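Local coordinates for macrolide 2'-phosphotransferase MphH (PDB 5UXD), which probably phosphorylates macrolide antibiotics at their 2'-hydroxyl and is captured here with azithromycin bound, at residues Leu215-Thr218 with Thr219-Val222; Arg61-Val64 with Glu65-Leu69; Thr281-Ala284 with Ala285-Glu288. All coordinates share one frame; numbering follows the deposited sequence.

How the interactions relate
Each contact is local and closes only a turn of continuous chain, so the three follow in series, with neither nesting nor crossing. Interaction 2 comes first, in the middle of helix 59-72. Interaction 1 follows far along the chain, in the loop leaving strand 210-214, yet the two touch in space: Ala220 CB packs on Leu68 CD2 at 3.4 Å and Trp217 CD1 on Leu69 CD2 at 3.5 Å, tying the helix to the loop that carries Asp216. Interaction 3 lies apart, where helix 270-281 gives way to helix 284-294; its centre is about 24 Å from that of interaction 1 and about 27 Å from that of interaction 2.

Interaction 1 (Leu215-Thr218 with Thr219-Val222); sequences LDWT and TAAV
Trp217 and Ala220 are the ends of a type I beta turn, with Thr218 and Thr219 at its corners. The backbone bond that closes it is weak: Ala220 N reaches Trp217 O at 3.4 Å, although the N-H points well, at 163°.

Apolar contact across the turn is slight. Ala220 CB comes up to the edge of the indole, near the plane of the ring, 4.3 Å from Trp217 CE3, so the methyl does not stack on the ring. The far side of the indole is fixed by its NE1, which bonds to the carbonyl of Val214, the last residue of strand 210-214, and the ring also meets His196 edge-to-face.

Water does much of the remaining polar work. One molecule donates to Asp216 O at 2.8 Å and to Thr219 OG1 at 2.9 Å, joining two groups whose direct separation is 4.4 Å. A chi1 of 53° places OG1 between the backbone N and the carbonyl carbon of Thr219, where it meets both this water and His196 O, so two partners hold the hydroxyl. A second water spans the other flank of the turn, donating to Thr218 O and to Ala220 O, each at 2.8 Å.

Asp216, a magnesium ligand in another crystal of this protein, stands at the start with its carboxylate turned off the turn towards His203, a second ligand of that metal. Its place just after strand 210-214 is consistent with the metal-binding aspartate of the kinase DFG motif. The loop runs on from that strand towards helix 230-235. Helix 59-72 lies against it, with Leu72 touching the indole and Glu65 reaching Thr218.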
loop_
_atom_site.group_PDB
_atom_site.type_symbol
_atom_site.label_atom_id
_atom_site.label_comp_id
_atom_site.label_asym_id
_atom_site.label_seq_id
_atom_site.Cartn_x
_atom_site.Cartn_y
_atom_site.Cartn_z
ATOM N N LEU A 215 1.592 7.190 -1.680
ATOM C CA LEU A 215 0.544 7.397 -0.694
ATOM C C LEU A 215 0.226 6.099 0.036
ATOM O O LEU A 215 0.709 5.018 -0.319
ATOM C CB LEU A 215 -0.732 7.928 -1.354
ATOM C CG LEU A 215 -0.571 8.892 -2.526
ATOM C CD1 LEU A 215 -1.854 8.949 -3.329
ATOM C CD2 LEU A 215 -0.188 10.274 -2.017
ATOM N N ASP A 216 -0.619 6.236 1.065
ATOM C CA ASP A 216 -1.240 5.141 1.821
ATOM C C ASP A 216 -0.191 4.167 2.357
ATOM O O ASP A 216 -0.045 3.046 1.890
ATOM C CB ASP A 216 -2.292 4.420 0.959
ATOM C CG ASP A 216 -3.225 5.410 0.252
ATOM O OD1 ASP A 216 -3.813 6.298 0.894
ATOM O OD2 ASP A 216 -3.385 5.267 -0.972
ATOM N N TRP A 217 0.431 4.632 3.440
ATOM C CA TRP A 217 1.547 3.943 4.078
ATOM C C TRP A 217 1.126 3.056 5.252
ATOM O O TRP A 217 1.970 2.711 6.090
ATOM C CB TRP A 217 2.580 4.979 4.538
ATOM C CG TRP A 217 3.327 5.582 3.379
ATOM C CD1 TRP A 217 2.987 6.703 2.675
ATOM C CD2 TRP A 217 4.512 5.069 2.769
ATOM N NE1 TRP A 217 3.899 6.921 1.667
ATOM C CE2 TRP A 217 4.845 5.933 1.704
ATOM C CE3 TRP A 217 5.335 3.977 3.029
ATOM C CZ2 TRP A 217 5.963 5.736 0.903
ATOM C CZ3 TRP A 217 6.438 3.769 2.221
ATOM C CH2 TRP A 217 6.745 4.643 1.170
ATOM N N THR A 218 -0.153 2.670 5.342
ATOM C CA THR A 218 -0.563 1.850 6.487
ATOM C C THR A 218 -0.059 0.408 6.413
ATOM O O THR A 218 -0.027 -0.267 7.443
ATOM C CB THR A 218 -2.090 1.854 6.654
ATOM O OG1 THR A 218 -2.732 1.472 5.429
ATOM C CG2 THR A 218 -2.567 3.246 7.065
ATOM N N THR A 219 0.341 -0.086 5.241
ATOM C CA THR A 219 0.809 -1.468 5.130
ATOM C C THR A 219 2.315 -1.605 5.311
ATOM O O THR A 219 2.852 -2.713 5.137
ATOM C CB THR A 219 0.392 -2.070 3.776
ATOM O OG1 THR A 219 0.813 -1.215 2.703
ATOM C CG2 THR A 219 -1.116 -2.225 3.701
ATOM N N ALA A 220 3.010 -0.519 5.645
ATOM C CA ALA A 220 4.465 -0.558 5.719
ATOM C C ALA A 220 4.928 -1.480 6.839
ATOM O O ALA A 220 4.275 -1.607 7.878
ATOM C CB ALA A 220 5.027 0.841 5.945
ATOM N N ALA A 221 6.075 -2.117 6.611
ATOM C CA ALA A 221 6.648 -3.107 7.513
ATOM C C ALA A 221 8.090 -3.352 7.104
ATOM O O ALA A 221 8.436 -3.229 5.928
ATOM C CB ALA A 221 5.853 -4.418 7.468
ATOM N N VAL A 222 8.929 -3.708 8.071
ATOM C CA VAL A 222 10.249 -4.218 7.693
ATOM C C VAL A 222 10.119 -5.702 7.371
ATOM O O VAL A 222 9.559 -6.483 8.153
ATOM C CB VAL A 222 11.289 -3.958 8.798
ATOM C CG1 VAL A 222 12.599 -4.721 8.489
ATOM C CG2 VAL A 222 11.558 -2.465 8.924
HETATM O O HOH W 1 -1.084 0.480 1.249
HETATM O O HOH W 2 2.259 -0.096 9.080
#

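Interaction 2 (Arg61-Val64 with Glu65-Leu69); sequences RAAV and EGRLL
Arg67 folds back over Ala63 and Val64 because its chain, nearly straight at chi2, bends at chi3 (-70°) after CG has set out beside the backbone N. The guanidinium therefore lies with one face over the carbonyl of Ala63, with Arg67 CZ 3.8 Å from Ala63 O. At the rim of the group, Arg67 NH2 comes within 3.6 Å of Val64 CG2, the two side chains crossing at a slant, and NH1 is 3.9 Å from Ala63 CB. These are packing contacts. For its polar partner, Arg67 NE donates to Thr143 O.

Helix 59-72 probably corresponds to helix C of the kinase-like fold, since it follows strand 47-53 and the family belongs to that clan. Glu65 would then match the glutamate of that helix: it is extended, its CB rests 3.4 Å from Arg61 O, and its carboxylate reaches towards Arg51, a GDP-binding residue, in a long, weak ion pair. Trp83 touches its side chain.

Beneath the side chains run ordinary alpha-helical bonds, four in succession, among them Arg67 N to Ala63 O at 3.0 Å and Leu68 N to Val64 O at 2.9 Å. Ala63 O thus has a backbone N-H and the flat of a guanidinium beside it.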
loop_
_atom_site.group_PDB
_atom_site.type_symbol
_atom_site.label_atom_id
_atom_site.label_comp_id
_atom_site.label_asym_id
_atom_site.label_seq_id
_atom_site.Cartn_x
_atom_site.Cartn_y
_atom_site.Cartn_z
ATOM N N ARG A 61 -3.587 2.881 14.124
ATOM C CA ARG A 61 -2.946 2.746 12.815
ATOM C C ARG A 61 -2.509 4.102 12.281
ATOM O O ARG A 61 -1.456 4.220 11.639
ATOM C CB ARG A 61 -3.893 2.086 11.811
ATOM C CG ARG A 61 -4.441 0.743 12.196
ATOM C CD ARG A 61 -4.502 -0.221 11.026
ATOM N NE ARG A 61 -4.429 -1.595 11.498
ATOM C CZ ARG A 61 -3.344 -2.349 11.459
ATOM N NH1 ARG A 61 -2.208 -1.870 10.951
ATOM N NH2 ARG A 61 -3.377 -3.582 11.914
ATOM N N ALA A 62 -3.297 5.145 12.566
ATOM C CA ALA A 62 -2.941 6.489 12.133
ATOM C C ALA A 62 -1.725 7.013 12.873
ATOM O O ALA A 62 -0.913 7.737 12.290
ATOM C CB ALA A 62 -4.128 7.440 12.323
ATOM N N ALA A 63 -1.567 6.662 14.150
ATOM C CA ALA A 63 -0.410 7.160 14.881
ATOM C C ALA A 63 0.879 6.533 14.359
ATOM O O ALA A 63 1.897 7.221 14.220
ATOM C CB ALA A 63 -0.574 6.903 16.378
ATOM N N VAL A 64 0.854 5.230 14.067
ATOM C CA VAL A 64 2.025 4.566 13.493
ATOM C C VAL A 64 2.364 5.186 12.149
ATOM O O VAL A 64 3.527 5.498 11.859
ATOM C CB VAL A 64 1.777 3.053 13.348
ATOM C CG1 VAL A 64 2.926 2.394 12.569
ATOM C CG2 VAL A 64 1.622 2.396 14.702
ATOM N N GLU A 65 1.341 5.351 11.304
ATOM C CA GLU A 65 1.527 5.932 9.981
ATOM C C GLU A 65 2.100 7.338 10.079
ATOM O O GLU A 65 2.977 7.717 9.294
ATOM C CB GLU A 65 0.194 5.937 9.232
ATOM C CG GLU A 65 0.236 6.640 7.883
ATOM C CD GLU A 65 -1.109 6.655 7.194
ATOM O OE1 GLU A 65 -2.143 6.559 7.895
ATOM O OE2 GLU A 65 -1.133 6.768 5.953
ATOM N N GLY A 66 1.635 8.120 11.055
ATOM C CA GLY A 66 2.176 9.457 11.227
ATOM C C GLY A 66 3.643 9.440 11.600
ATOM O O GLY A 66 4.431 10.238 11.090
ATOM N N ARG A 67 4.031 8.534 12.499
ATOM C CA ARG A 67 5.436 8.436 12.868
ATOM C C ARG A 67 6.273 7.982 11.684
ATOM O O ARG A 67 7.384 8.477 11.471
ATOM C CB ARG A 67 5.611 7.482 14.053
ATOM C CG ARG A 67 5.123 8.052 15.389
ATOM C CD ARG A 67 5.534 7.171 16.582
ATOM N NE ARG A 67 4.807 5.899 16.615
ATOM C CZ ARG A 67 3.642 5.700 17.225
ATOM N NH1 ARG A 67 3.026 6.693 17.848
ATOM N NH2 ARG A 67 3.076 4.501 17.193
ATOM N N LEU A 68 5.748 7.046 10.893
ATOM C CA LEU A 68 6.471 6.583 9.716
ATOM C C LEU A 68 6.670 7.714 8.712
ATOM O O LEU A 68 7.782 7.926 8.212
ATOM C CB LEU A 68 5.723 5.417 9.087
ATOM C CG LEU A 68 6.396 4.910 7.828
ATOM C CD1 LEU A 68 7.700 4.241 8.196
ATOM C CD2 LEU A 68 5.458 3.963 7.164
ATOM N N LEU A 69 5.602 8.463 8.417
ATOM C CA LEU A 69 5.698 9.553 7.449
ATOM C C LEU A 69 6.701 10.614 7.894
ATOM O O LEU A 69 7.443 11.165 7.072
ATOM C CB LEU A 69 4.319 10.182 7.235
ATOM C CG LEU A 69 3.303 9.343 6.462
ATOM C CD1 LEU A 69 1.916 10.002 6.500
ATOM C CD2 LEU A 69 3.792 9.160 5.035
#

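Interaction 3 (Thr281-Ala284 with Ala285-Glu288); sequences TGEA and AHRE
His286 tucks its imidazole under Glu283, whose CB lies over one ring face, towards its rim, in a CH-pi contact, 4.1 Å from the centroid and 26° off the normal. His286 CG, set beside the backbone N (chi1 -57°), swings the ring back to Thr281 and Glu283. The side chains of Glu283 and His286 run alongside each other in the same direction, with carboxylate and ring planes 31° apart. Glu283 OE1 ends up 3.1 Å from His286 CE1; towards NE2 the angle is too poor for a hydrogen bond.

Thr281 comes at the edge of the ring instead, its side chain crossing that of the histidine at about a right angle. Thr281 OG1 and His286 ND1 are hydrogen-bonded at 3.0 Å, with CB of the threonine in the ring plane. The same OG1 accepts from Glu283 N at 3.2 Å, forming an ST turn, and bonds to Ala278 O, so this one oxygen is shared among a ring nitrogen, a backbone N-H and a carbonyl.

This is a helix-to-helix junction. Gly282, with positive phi, is where helix 270-281 leaves helical geometry, and Glu283 is the N-cap residue of helix 284-294. Its carbonyl begins the new helix by accepting a well-directed bond from Arg287 N at 3.1 Å; His286 N reaches the same oxygen only weakly.

Across the junction, His286 stacks with Tyr277, a residue of the azithromycin pocket, and a bound azithromycin is about 7 Å from the His286 side chain. Arg287 extends to a salt bridge with Glu167 and a cation-pi contact with Phe168.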
loop_
_atom_site.group_PDB
_atom_site.type_symbol
_atom_site.label_atom_id
_atom_site.label_comp_id
_atom_site.label_asym_id
_atom_site.label_seq_id
_atom_site.Cartn_x
_atom_site.Cartn_y
_atom_site.Cartn_z
ATOM N N THR A 281 -11.397 -10.385 10.908
ATOM C CA THR A 281 -12.695 -9.721 11.011
ATOM C C THR A 281 -13.752 -10.599 11.679
ATOM O O THR A 281 -14.671 -10.077 12.317
ATOM C CB THR A 281 -13.199 -9.285 9.631
ATOM O OG1 THR A 281 -13.505 -10.438 8.835
ATOM C CG2 THR A 281 -12.172 -8.438 8.909
ATOM N N GLY A 282 -13.707 -11.898 11.386
ATOM C CA GLY A 282 -14.777 -12.794 11.771
ATOM C C GLY A 282 -16.080 -12.603 11.023
ATOM O O GLY A 282 -17.050 -13.308 11.321
ATOM N N GLU A 283 -16.136 -11.685 10.060
ATOM C CA GLU A 283 -17.370 -11.389 9.345
ATOM C C GLU A 283 -17.674 -12.475 8.319
ATOM O O GLU A 283 -16.797 -12.872 7.541
ATOM C CB GLU A 283 -17.269 -10.024 8.664
ATOM C CG GLU A 283 -17.244 -8.859 9.650
ATOM C CD GLU A 283 -17.095 -7.508 8.974
ATOM O OE1 GLU A 283 -17.556 -7.359 7.822
ATOM O OE2 GLU A 283 -16.521 -6.590 9.598
ATOM N N ALA A 284 -18.928 -12.943 8.312
ATOM C CA ALA A 284 -19.311 -14.051 7.441
ATOM C C ALA A 284 -19.095 -13.725 5.967
ATOM O O ALA A 284 -18.730 -14.611 5.186
ATOM C CB ALA A 284 -20.771 -14.440 7.694
ATOM N N ALA A 285 -19.290 -12.467 5.570
ATOM C CA ALA A 285 -19.121 -12.119 4.159
ATOM C C ALA A 285 -17.663 -12.238 3.727
ATOM O O ALA A 285 -17.373 -12.657 2.598
ATOM C CB ALA A 285 -19.655 -10.709 3.897
ATOM N N HIS A 286 -16.726 -11.881 4.609
ATOM C CA HIS A 286 -15.314 -12.012 4.268
ATOM C C HIS A 286 -14.888 -13.476 4.234
ATOM O O HIS A 286 -14.073 -13.871 3.390
ATOM C CB HIS A 286 -14.452 -11.228 5.260
ATOM C CG HIS A 286 -14.810 -9.779 5.352
ATOM N ND1 HIS A 286 -14.462 -8.992 6.429
ATOM C CD2 HIS A 286 -15.492 -8.974 4.503
ATOM C CE1 HIS A 286 -14.915 -7.766 6.241
ATOM N NE2 HIS A 286 -15.545 -7.728 5.079
ATOM N N ARG A 287 -15.413 -14.290 5.154
ATOM C CA ARG A 287 -15.110 -15.719 5.134
ATOM C C ARG A 287 -15.607 -16.368 3.846
ATOM O O ARG A 287 -14.918 -17.213 3.257
ATOM C CB ARG A 287 -15.733 -16.399 6.357
ATOM C CG ARG A 287 -15.493 -17.896 6.424
ATOM C CD ARG A 287 -16.059 -18.508 7.700
ATOM N NE ARG A 287 -15.154 -19.516 8.243
ATOM C CZ ARG A 287 -14.291 -19.292 9.232
ATOM N NH1 ARG A 287 -14.220 -18.092 9.797
ATOM N NH2 ARG A 287 -13.496 -20.268 9.660
ATOM N N GLU A 288 -16.795 -15.970 3.380
ATOM C CA GLU A 288 -17.327 -16.544 2.148
ATOM C C GLU A 288 -16.469 -16.170 0.945
ATOM O O GLU A 288 -16.230 -17.002 0.060
ATOM C CB GLU A 288 -18.772 -16.094 1.931
ATOM C CG GLU A 288 -19.774 -16.958 2.665
ATOM C CD GLU A 288 -19.525 -18.430 2.418
ATOM O OE1 GLU A 288 -19.509 -18.838 1.239
ATOM O OE2 GLU A 288 -19.327 -19.174 3.398
#